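Local coordinates for putative GGDEF domain protein (Pseudomonas aeruginosa, PDB 7E6G) that probably synthesises the second messenger cyclic di-GMP from two molecules of GTP, as a magnesium-dependent diguanylate cyclase, at residues N123-Q127 with H230-Y236; L135-D141 with T222-T228; R157-I162 with L210-V214. One frame throughout, in Å; residues are numbered along the deposited sequence.

Contact 1 (N123-Q127 with H230-Y236); sequences NERSQ and HRIGETY
Asn-123 lays its amide against both the His-230 ring and the backbone from Glu-234 to Tyr-236, OD1 over the ring and ND2 at the backbone. The two side chains cross at about a right angle, with the amide plane turned 48° from the ring plane. OD1 lies over one face of the imidazole near its rim, 3.3 Å from His-230 CE1, and it is also hydrogen-bonded to the hydroxyl of Tyr-133. From the other branch of the amide, ND2 donates to Glu-234 O at 2.9 Å, a weak bond because the N-H points well off the acceptor. An asparagine suits this place, since one short side chain offers an acceptor and a donor at once.

His-230 holds CG anti to its backbone N (chi1 172°), which sets the ring where OD1 of Asn-123 can lie over one face. Thr-239 is bonded to ND1, Tyr-133 stacks on the ring, and Ser-126 CB approaches it obliquely, 3.9 Å from His-230 CD2. Small Ser-126 lets the ring come close, while its hydroxyl is hydrogen-bonded to Gln-131 O. Next along the loop, Ile-232 extends CD1 to 3.4 Å from Ser-126 O, laying an apolar tip against the helix backbone. Gly-233 then turns the loop with backbone angles that suit glycine (phi 88°). Tyr-236 touches the amide through CB, 3.7 Å from Asn-123 OD1, and sends its ring off to Leu-116 and Leu-119. This is helix-on-loop packing within the GGDEF domain, setting helix 112-128 against the connection from strand 223-229 to helix 236-252.

Contact 2 (L135-D141 with T222-T228); sequences LAMLDVD and TASVGVT. With MG (magnesium ion), chain G; G2P (phosphomethylphosphonic acid guanylate ester), chain H.
Central antiparallel strands of the GGDEF domain pair here, and their end carries part of the magnesium-nucleotide site. Leu-135/Thr-228, Met-137/Gly-226 and Asp-139/Ser-224 are the hydrogen-bonded pairs; Met-137 N donates to Gly-226 O at 2.8 Å. Leu-138, opposite Val-225 on the other face, packs its CG 3.6 Å from Ala-223 CB diagonally across; the small alanine suits the leucine branch.

Beyond, the carboxylate of Asp-141 spans two hydroxyls. Ser-224 OG donates to the syn lone pair of Asp-141 OD1 at 2.7 Å. Thr-222 OG1 donates to the anti lone pair of Asp-141 OD2 at 2.8 Å. Lys-251 NZ and Asp-256 N add further bonds, fixing the group's rotation. Asp-139, with CG anti to its backbone N (chi1 178°), brings OD1 to 2.4 Å from the magnesium ion; Lys-251 NZ also bonds this oxygen, linking both aspartates. Val-140 O binds the metal at 2.3 Å, with Glu-182 and O3B and O2A of the bound nucleotide analogue. Arg-213 of the second subunit forms a salt bridge with Asp-139 OD2.

Strand 183-188 flanks one edge and strand 258-260 the other. Helix 193-208 covers the face of Ala-136 and Val-227, helix 236-252 that of Leu-135 and Met-137.

Contact 3 (R157-I162 with L210-V214); sequences RVLVEI and LAVRV
Val-212 supplies most of the apolar contact, its two methyls spread between different residues of the helix. CG1 lies 4.1 Å from Val-158 CG2, and CG2 lies 3.7 Å from Glu-161 CB. CG1 stands anti to the backbone N (chi1 180°), so the two methyls of the branched valine reach residues three apart on the helix. Leu-210 reaches the next part of the helix with a single methyl. Its CD2 sits 3.4 Å from Glu-161 O and 4.1 Å from Ile-162 CG1, the leucine and isoleucine side chains crossing at about a right angle. Glu-161 takes part through its aliphatic CB and CG; a long charged residue can thus line an apolar patch and still pair its carboxylate with Arg-164. A further van der Waals contact comes from Val-214 CG2, oblique to the guanidinium and 3.9 Å from Arg-157 NH2.

The touching residues Arg-157, Val-158, Glu-161 and Ile-162 form one stripe along helix 152-168. Against it lies the first strand of the small antiparallel hairpin 212-214/217-219, which stands apart from the main GGDEF sheet. Strand 212-214 runs at 162° to helix segment 157-162, nearly antiparallel. Val-158 and Ile-162 continue inward from this stripe, onto Phe-143 and Phe-184 respectively, and Leu-159, turned away from the hairpin, touches the bound nucleotide analogue.

Polar contact comes from Arg-157, whose long, flexible chain can cross from the helix to a strand carbonyl, bending at chi2 and chi3 on the way. NH2 donates to Arg-213 O, which lies at the edge of the guanidinium and near its plane. The modelled length of 2.5 Å from Arg-157 NH2 to Arg-213 O is very short, and its exact value is doubtful at this resolution.

In the fold
All three contacts belong to the one GGDEF domain and are nested along the chain: contact 3 inside the loop closed by contact 2, contact 2 inside that closed by contact 1. Contact 2 pairs the central strand 134-140 with its neighbour 223-229, which leads into the loop of contact 1, centred about 21 Å away. Contact 3, centred about 17 Å from contact 2, touches it where Ile-162 CD1 meets Val-140 CG2 at 3.9 Å. Contacts 1 and 3, about 35 Å apart between centres, do not meet; the sheet carrying the magnesium site lies between, joined to contact 1 along the chain and to contact 3 by packing. Contacts 1 and 2 both touch the second subunit.

Contact 1 (N123-Q127 with H230-Y236)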
loop_
_atom_site.group_PDB
_atom_site.type_symbol
_atom_site.label_atom_id
_atom_site.label_comp_id
_atom_site.label_asym_id
_atom_site.label_seq_id
_atom_site.Cartn_x
_atom_site.Cartn_y
_atom_site.Cartn_z
ATOM N N ASN A 123 12.085 -40.925 3.389
ATOM C CA ASN A 123 13.082 -41.751 2.897
ATOM C C ASN A 123 14.189 -40.954 2.532
ATOM O O ASN A 123 15.198 -41.440 2.654
ATOM C CB ASN A 123 12.734 -42.425 1.648
ATOM C CG ASN A 123 12.629 -43.841 1.790
ATOM O OD1 ASN A 123 12.120 -44.235 2.619
ATOM N ND2 ASN A 123 13.078 -44.559 0.951
ATOM N N GLU A 124 14.011 -39.802 1.914
ATOM C CA GLU A 124 15.120 -38.909 1.587
ATOM C C GLU A 124 15.826 -38.401 2.850
ATOM O O GLU A 124 17.065 -38.405 2.923
ATOM C CB GLU A 124 14.626 -37.759 0.703
ATOM C CG GLU A 124 14.460 -38.163 -0.779
ATOM C CD GLU A 124 13.477 -37.279 -1.552
ATOM O OE1 GLU A 124 13.017 -37.700 -2.646
ATOM O OE2 GLU A 124 13.173 -36.161 -1.076
ATOM N N ARG A 125 15.130 -38.076 3.859
ATOM C CA ARG A 125 15.724 -37.628 5.048
ATOM C C ARG A 125 16.551 -38.661 5.675
ATOM O O ARG A 125 17.384 -38.376 6.393
ATOM C CB ARG A 125 14.640 -37.218 5.971
ATOM C CG ARG A 125 15.000 -36.342 7.109
ATOM C CD ARG A 125 13.800 -36.191 7.983
ATOM N NE ARG A 125 13.610 -34.841 8.444
ATOM C CZ ARG A 125 12.842 -33.918 7.879
ATOM N NH1 ARG A 125 12.806 -32.693 8.377
ATOM N NH2 ARG A 125 12.136 -34.174 6.817
ATOM N N SER A 126 16.188 -39.889 5.546
ATOM C CA SER A 126 16.920 -41.000 6.068
ATOM C C SER A 126 18.186 -41.247 5.458
ATOM O O SER A 126 19.013 -41.814 6.023
ATOM C CB SER A 126 16.115 -42.224 5.990
ATOM O OG SER A 126 15.164 -42.155 6.980
ATOM N N GLN A 127 18.225 -41.000 4.190
ATOM C CA GLN A 127 19.392 -41.086 3.451
ATOM C C GLN A 127 20.457 -40.144 3.832
ATOM O O GLN A 127 21.459 -40.564 4.127
ATOM C CB GLN A 127 18.944 -40.647 2.122
ATOM C CG GLN A 127 18.300 -41.768 1.450
ATOM C CD GLN A 127 19.131 -42.335 0.348
ATOM O OE1 GLN A 127 19.879 -43.316 0.524
ATOM N NE2 GLN A 127 19.003 -41.715 -0.831
ATOM N N HIS A 230 12.447 -48.565 8.888
ATOM C CA HIS A 230 12.983 -48.311 7.568
ATOM C C HIS A 230 14.464 -48.682 7.506
ATOM O O HIS A 230 15.278 -48.147 8.267
ATOM C CB HIS A 230 12.807 -46.859 7.176
ATOM C CG HIS A 230 13.519 -46.538 5.911
ATOM N ND1 HIS A 230 13.205 -47.158 4.722
ATOM C CD2 HIS A 230 14.580 -45.740 5.658
ATOM C CE1 HIS A 230 14.016 -46.720 3.778
ATOM N NE2 HIS A 230 14.859 -45.858 4.318
ATOM N N ARG A 231 14.816 -49.571 6.578
ATOM C CA ARG A 231 16.200 -49.959 6.333
ATOM C C ARG A 231 16.786 -49.068 5.239
ATOM O O ARG A 231 16.243 -49.004 4.135
ATOM C CB ARG A 231 16.265 -51.432 5.940
ATOM C CG ARG A 231 15.566 -52.331 6.961
ATOM C CD ARG A 231 15.487 -53.801 6.530
ATOM N NE ARG A 231 14.696 -54.594 7.475
ATOM C CZ ARG A 231 14.425 -55.892 7.339
ATOM N NH1 ARG A 231 14.886 -56.571 6.286
ATOM N NH2 ARG A 231 13.695 -56.508 8.265
ATOM N N ILE A 232 17.889 -48.379 5.540
ATOM C CA ILE A 232 18.436 -47.400 4.598
ATOM C C ILE A 232 18.970 -48.101 3.345
ATOM O O ILE A 232 19.489 -49.224 3.393
ATOM C CB ILE A 232 19.522 -46.541 5.276
ATOM C CG1 ILE A 232 18.897 -45.649 6.359
ATOM C CG2 ILE A 232 20.248 -45.665 4.263
ATOM C CD1 ILE A 232 19.917 -44.874 7.188
ATOM N N GLY A 233 18.823 -47.436 2.201
ATOM C CA GLY A 233 19.160 -48.055 0.939
ATOM C C GLY A 233 18.018 -48.831 0.347
ATOM O O GLY A 233 18.238 -49.760 -0.441
ATOM N N GLU A 234 16.799 -48.470 0.705
ATOM C CA GLU A 234 15.598 -49.205 0.366
ATOM C C GLU A 234 14.508 -48.184 0.099
ATOM O O GLU A 234 14.461 -47.134 0.751
ATOM C CB GLU A 234 15.249 -50.140 1.510
ATOM C CG GLU A 234 13.858 -50.677 1.556
ATOM C CD GLU A 234 13.652 -51.503 2.824
ATOM O OE1 GLU A 234 13.739 -52.758 2.721
ATOM O OE2 GLU A 234 13.421 -50.902 3.910
ATOM N N THR A 235 13.675 -48.460 -0.893
ATOM C CA THR A 235 12.616 -47.531 -1.244
ATOM C C THR A 235 11.491 -47.595 -0.215
ATOM O O THR A 235 11.313 -48.605 0.473
ATOM C CB THR A 235 12.093 -47.844 -2.638
ATOM O OG1 THR A 235 11.542 -46.648 -3.195
ATOM C CG2 THR A 235 11.032 -48.941 -2.589
ATOM N N TYR A 236 10.738 -46.492 -0.092
ATOM C CA TYR A 236 9.635 -46.456 0.874
ATOM C C TYR A 236 8.582 -47.521 0.577
ATOM O O TYR A 236 7.883 -47.977 1.491
ATOM C CB TYR A 236 8.985 -45.063 0.911
ATOM C CG TYR A 236 8.260 -44.643 -0.364
ATOM C CD1 TYR A 236 6.958 -45.060 -0.630
ATOM C CD2 TYR A 236 8.880 -43.814 -1.297
ATOM C CE1 TYR A 236 6.312 -44.671 -1.796
ATOM C CE2 TYR A 236 8.239 -43.426 -2.458
ATOM C CZ TYR A 236 6.965 -43.859 -2.704
ATOM O OH TYR A 236 6.328 -43.475 -3.857
#

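Contact 2 (L135-D141 with T222-T228)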
loop_
_atom_site.group_PDB
_atom_site.type_symbol
_atom_site.label_atom_id
_atom_site.label_comp_id
_atom_site.label_asym_id
_atom_site.label_seq_id
_atom_site.Cartn_x
_atom_site.Cartn_y
_atom_site.Cartn_z
ATOM N N LEU A 135 7.312 -47.799 10.641
ATOM C CA LEU A 135 6.044 -47.937 9.950
ATOM C C LEU A 135 5.224 -48.982 10.689
ATOM O O LEU A 135 5.699 -50.102 10.908
ATOM C CB LEU A 135 6.293 -48.382 8.508
ATOM C CG LEU A 135 5.582 -47.718 7.344
ATOM C CD1 LEU A 135 5.736 -46.209 7.432
ATOM C CD2 LEU A 135 6.200 -48.267 6.074
ATOM N N ALA A 136 4.004 -48.629 11.079
ATOM C CA ALA A 136 3.084 -49.579 11.702
ATOM C C ALA A 136 1.810 -49.638 10.866
ATOM O O ALA A 136 1.169 -48.617 10.643
ATOM C CB ALA A 136 2.789 -49.176 13.148
ATOM N N MET A 137 1.462 -50.811 10.367
ATOM C CA MET A 137 0.260 -50.976 9.562
ATOM C C MET A 137 -0.767 -51.780 10.354
ATOM O O MET A 137 -0.504 -52.907 10.780
ATOM C CB MET A 137 0.562 -51.646 8.224
ATOM C CG MET A 137 -0.548 -51.430 7.182
ATOM S SD MET A 137 -0.173 -52.265 5.630
ATOM C CE MET A 137 0.993 -51.104 4.893
ATOM N N LEU A 138 -1.938 -51.205 10.513
ATOM C CA LEU A 138 -2.965 -51.661 11.425
ATOM C C LEU A 138 -4.191 -52.034 10.601
ATOM O O LEU A 138 -4.559 -51.314 9.680
ATOM C CB LEU A 138 -3.258 -50.530 12.418
ATOM C CG LEU A 138 -4.020 -50.722 13.719
ATOM C CD1 LEU A 138 -3.214 -50.180 14.884
ATOM C CD2 LEU A 138 -5.371 -50.011 13.611
ATOM N N ASP A 139 -4.797 -53.181 10.897
ATOM C CA ASP A 139 -5.957 -53.676 10.159
ATOM C C ASP A 139 -6.983 -54.160 11.171
ATOM O O ASP A 139 -6.652 -54.965 12.047
ATOM C CB ASP A 139 -5.563 -54.811 9.200
ATOM C CG ASP A 139 -6.751 -55.396 8.426
ATOM O OD1 ASP A 139 -7.758 -55.817 9.044
ATOM O OD2 ASP A 139 -6.666 -55.471 7.178
ATOM N N VAL A 140 -8.226 -53.689 11.035
ATOM C CA VAL A 140 -9.262 -53.988 12.018
ATOM C C VAL A 140 -9.678 -55.456 11.925
ATOM O O VAL A 140 -9.914 -55.999 10.834
ATOM C CB VAL A 140 -10.461 -53.045 11.834
ATOM C CG1 VAL A 140 -11.551 -53.353 12.864
ATOM C CG2 VAL A 140 -10.006 -51.603 11.972
ATOM N N ASP A 141 -9.765 -56.112 13.081
ATOM C CA ASP A 141 -10.145 -57.519 13.129
ATOM C C ASP A 141 -11.663 -57.658 13.087
ATOM O O ASP A 141 -12.373 -56.995 13.850
ATOM C CB ASP A 141 -9.598 -58.178 14.394
ATOM C CG ASP A 141 -8.088 -58.124 14.485
ATOM O OD1 ASP A 141 -7.407 -58.256 13.456
ATOM O OD2 ASP A 141 -7.562 -57.980 15.604
ATOM N N THR A 222 -10.698 -55.195 18.048
ATOM C CA THR A 222 -9.263 -55.352 18.112
ATOM C C THR A 222 -8.693 -55.059 16.736
ATOM O O THR A 222 -9.412 -55.053 15.728
ATOM C CB THR A 222 -8.868 -56.760 18.553
ATOM O OG1 THR A 222 -9.456 -57.702 17.649
ATOM C CG2 THR A 222 -9.337 -57.045 19.987
ATOM N N ALA A 223 -7.390 -54.801 16.703
ATOM C CA ALA A 223 -6.678 -54.625 15.449
ATOM C C ALA A 223 -5.442 -55.504 15.445
ATOM O O ALA A 223 -4.780 -55.666 16.478
ATOM C CB ALA A 223 -6.269 -53.164 15.234
ATOM N N SER A 224 -5.134 -56.069 14.286
ATOM C CA SER A 224 -3.815 -56.632 14.046
ATOM C C SER A 224 -2.900 -55.517 13.572
ATOM O O SER A 224 -3.360 -54.531 12.988
ATOM C CB SER A 224 -3.891 -57.744 13.004
ATOM O OG SER A 224 -4.741 -58.791 13.447
ATOM N N VAL A 225 -1.603 -55.648 13.844
ATOM C CA VAL A 225 -0.671 -54.624 13.375
ATOM C C VAL A 225 0.696 -55.236 13.113
ATOM O O VAL A 225 1.201 -56.039 13.901
ATOM C CB VAL A 225 -0.595 -53.422 14.344
ATOM C CG1 VAL A 225 -0.454 -53.880 15.743
ATOM C CG2 VAL A 225 0.556 -52.465 13.944
ATOM N N GLY A 226 1.278 -54.874 11.979
ATOM C CA GLY A 226 2.632 -55.273 11.621
ATOM C C GLY A 226 3.500 -54.026 11.608
ATOM O O GLY A 226 3.101 -52.999 11.055
ATOM N N VAL A 227 4.661 -54.095 12.252
ATOM C CA VAL A 227 5.514 -52.916 12.315
ATOM C C VAL A 227 6.929 -53.269 11.864
ATOM O O VAL A 227 7.416 -54.382 12.108
ATOM C CB VAL A 227 5.478 -52.258 13.717
ATOM C CG1 VAL A 227 5.640 -53.284 14.804
ATOM C CG2 VAL A 227 6.485 -51.149 13.833
ATOM N N THR A 228 7.548 -52.336 11.128
ATOM C CA THR A 228 8.939 -52.430 10.716
ATOM C C THR A 228 9.650 -51.100 10.884
ATOM O O THR A 228 9.040 -50.044 11.055
ATOM C CB THR A 228 9.124 -52.839 9.250
ATOM O OG1 THR A 228 10.478 -53.267 9.069
ATOM C CG2 THR A 228 8.891 -51.650 8.327
HETATM MG MG MG G . -9.997 -56.411 8.583
HETATM P PG G2P H . -10.028 -59.720 9.283
HETATM O O1G G2P H . -8.957 -58.968 9.258
HETATM O O2G G2P H . -10.440 -59.965 10.492
HETATM O O3G G2P H . -9.988 -60.794 8.495
HETATM O O3B G2P H . -11.001 -58.755 8.604
HETATM P PB G2P H . -12.523 -58.560 8.271
HETATM O O1B G2P H . -12.758 -57.422 8.848
HETATM O O2B G2P H . -13.326 -59.565 8.608
HETATM C C3A G2P H . -12.800 -58.409 6.569
HETATM P PA G2P H . -11.936 -57.480 5.531
HETATM O O1A G2P H . -11.807 -58.686 4.850
HETATM O O2A G2P H . -11.040 -57.076 6.581
HETATM O "O5'" G2P H . -13.242 -56.786 5.410
HETATM C "C5'" G2P H . -13.504 -55.503 5.965
HETATM C "C4'" G2P H . -14.808 -54.935 5.502
HETATM O "O4'" G2P H . -14.523 -53.655 5.429
HETATM C "C3'" G2P H . -14.983 -55.192 4.102
HETATM O "O3'" G2P H . -16.099 -55.982 3.973
HETATM C "C2'" G2P H . -15.176 -53.822 3.585
HETATM O "O2'" G2P H . -16.156 -53.668 2.647
HETATM C "C1'" G2P H . -15.535 -53.127 4.768
HETATM N N9 G2P H . -15.344 -51.731 4.646
HETATM C C8 G2P H . -14.416 -51.280 3.869
HETATM N N7 G2P H . -14.397 -49.986 3.888
HETATM C C5 G2P H . -15.293 -49.588 4.681
HETATM C C6 G2P H . -15.650 -48.386 5.055
HETATM O O6 G2P H . -15.149 -47.385 4.655
HETATM N N1 G2P H . -16.669 -48.252 5.961
HETATM C C2 G2P H . -17.271 -49.364 6.419
HETATM N N2 G2P H . -18.175 -49.219 7.237
HETATM N N3 G2P H . -16.875 -50.554 5.999
HETATM C C4 G2P H . -15.880 -50.678 5.161
HETATM O O HOH W 1 -12.713 -56.861 16.229
#

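Contact 3 (R157-I162 with L210-V214)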
loop_
_atom_site.group_PDB
_atom_site.type_symbol
_atom_site.label_atom_id
_atom_site.label_comp_id
_atom_site.label_asym_id
_atom_site.label_seq_id
_atom_site.Cartn_x
_atom_site.Cartn_y
_atom_site.Cartn_z
ATOM N N ARG A 157 -18.764 -44.967 12.149
ATOM C CA ARG A 157 -18.546 -44.392 13.470
ATOM C C ARG A 157 -17.388 -45.076 14.171
ATOM O O ARG A 157 -16.538 -44.414 14.780
ATOM C CB ARG A 157 -19.828 -44.488 14.286
ATOM C CG ARG A 157 -20.885 -43.585 13.692
ATOM C CD ARG A 157 -21.527 -42.726 14.739
ATOM N NE ARG A 157 -22.472 -43.533 15.495
ATOM C CZ ARG A 157 -22.332 -43.855 16.778
ATOM N NH1 ARG A 157 -21.272 -43.433 17.484
ATOM N NH2 ARG A 157 -23.261 -44.604 17.354
ATOM N N VAL A 158 -17.320 -46.402 14.060
ATOM C CA VAL A 158 -16.234 -47.151 14.681
ATOM C C VAL A 158 -14.887 -46.681 14.145
ATOM O O VAL A 158 -13.942 -46.452 14.908
ATOM C CB VAL A 158 -16.448 -48.659 14.465
ATOM C CG1 VAL A 158 -15.156 -49.426 14.726
ATOM C CG2 VAL A 158 -17.535 -49.158 15.376
ATOM N N LEU A 159 -14.780 -46.531 12.829
ATOM C CA LEU A 159 -13.527 -46.087 12.228
ATOM C C LEU A 159 -13.168 -44.673 12.666
ATOM O O LEU A 159 -11.990 -44.376 12.908
ATOM C CB LEU A 159 -13.626 -46.167 10.702
ATOM C CG LEU A 159 -13.628 -47.577 10.118
ATOM C CD1 LEU A 159 -13.784 -47.505 8.630
ATOM C CD2 LEU A 159 -12.340 -48.297 10.478
ATOM N N VAL A 160 -14.161 -43.784 12.775
ATOM C CA VAL A 160 -13.874 -42.441 13.284
ATOM C C VAL A 160 -13.308 -42.532 14.693
ATOM O O VAL A 160 -12.326 -41.866 15.033
ATOM C CB VAL A 160 -15.131 -41.544 13.237
ATOM C CG1 VAL A 160 -14.940 -40.307 14.107
ATOM C CG2 VAL A 160 -15.466 -41.125 11.813
ATOM N N GLU A 161 -13.906 -43.367 15.533
ATOM C CA GLU A 161 -13.449 -43.448 16.918
ATOM C C GLU A 161 -12.056 -44.056 17.012
ATOM O O GLU A 161 -11.242 -43.656 17.860
ATOM C CB GLU A 161 -14.442 -44.261 17.734
ATOM C CG GLU A 161 -15.719 -43.517 18.008
ATOM C CD GLU A 161 -15.530 -42.472 19.071
ATOM O OE1 GLU A 161 -15.763 -42.806 20.263
ATOM O OE2 GLU A 161 -15.155 -41.327 18.712
ATOM N N ILE A 162 -11.774 -45.043 16.162
ATOM C CA ILE A 162 -10.428 -45.589 16.095
ATOM C C ILE A 162 -9.449 -44.490 15.720
ATOM O O ILE A 162 -8.372 -44.366 16.322
ATOM C CB ILE A 162 -10.380 -46.774 15.114
ATOM C CG1 ILE A 162 -11.050 -47.996 15.752
ATOM C CG2 ILE A 162 -8.949 -47.116 14.732
ATOM C CD1 ILE A 162 -11.193 -49.180 14.838
ATOM N N LEU A 210 -11.546 -48.780 23.521
ATOM C CA LEU A 210 -12.630 -48.042 22.899
ATOM C C LEU A 210 -13.957 -48.773 23.074
ATOM O O LEU A 210 -14.032 -50.002 22.970
ATOM C CB LEU A 210 -12.332 -47.881 21.418
ATOM C CG LEU A 210 -12.630 -46.569 20.737
ATOM C CD1 LEU A 210 -12.357 -45.396 21.663
ATOM C CD2 LEU A 210 -11.735 -46.558 19.520
ATOM N N ALA A 211 -15.016 -48.007 23.309
ATOM C CA ALA A 211 -16.360 -48.566 23.368
ATOM C C ALA A 211 -17.244 -47.605 22.585
ATOM O O ALA A 211 -17.568 -46.518 23.074
ATOM C CB ALA A 211 -16.846 -48.747 24.803
ATOM N N VAL A 212 -17.629 -48.000 21.374
ATOM C CA VAL A 212 -18.456 -47.156 20.518
ATOM C C VAL A 212 -19.920 -47.516 20.757
ATOM O O VAL A 212 -20.334 -48.649 20.516
ATOM C CB VAL A 212 -18.066 -47.328 19.041
ATOM C CG1 VAL A 212 -18.909 -46.471 18.143
ATOM C CG2 VAL A 212 -16.612 -46.994 18.836
ATOM N N ARG A 213 -20.708 -46.571 21.243
ATOM C CA ARG A 213 -22.107 -46.862 21.512
ATOM C C ARG A 213 -22.912 -46.815 20.227
ATOM O O ARG A 213 -22.842 -45.835 19.484
ATOM C CB ARG A 213 -22.671 -45.876 22.513
ATOM C CG ARG A 213 -21.957 -45.949 23.826
ATOM C CD ARG A 213 -22.505 -44.981 24.833
ATOM N NE ARG A 213 -21.796 -45.181 26.085
ATOM C CZ ARG A 213 -22.208 -46.020 27.024
ATOM N NH1 ARG A 213 -23.337 -46.694 26.836
ATOM N NH2 ARG A 213 -21.506 -46.169 28.146
ATOM N N VAL A 214 -23.647 -47.891 19.951
ATOM C CA VAL A 214 -24.641 -47.948 18.898
ATOM C C VAL A 214 -25.922 -48.390 19.565
ATOM O O VAL A 214 -26.065 -49.565 19.928
ATOM C CB VAL A 214 -24.269 -48.913 17.772
ATOM C CG1 VAL A 214 -25.391 -48.937 16.760
ATOM C CG2 VAL A 214 -22.969 -48.483 17.123
#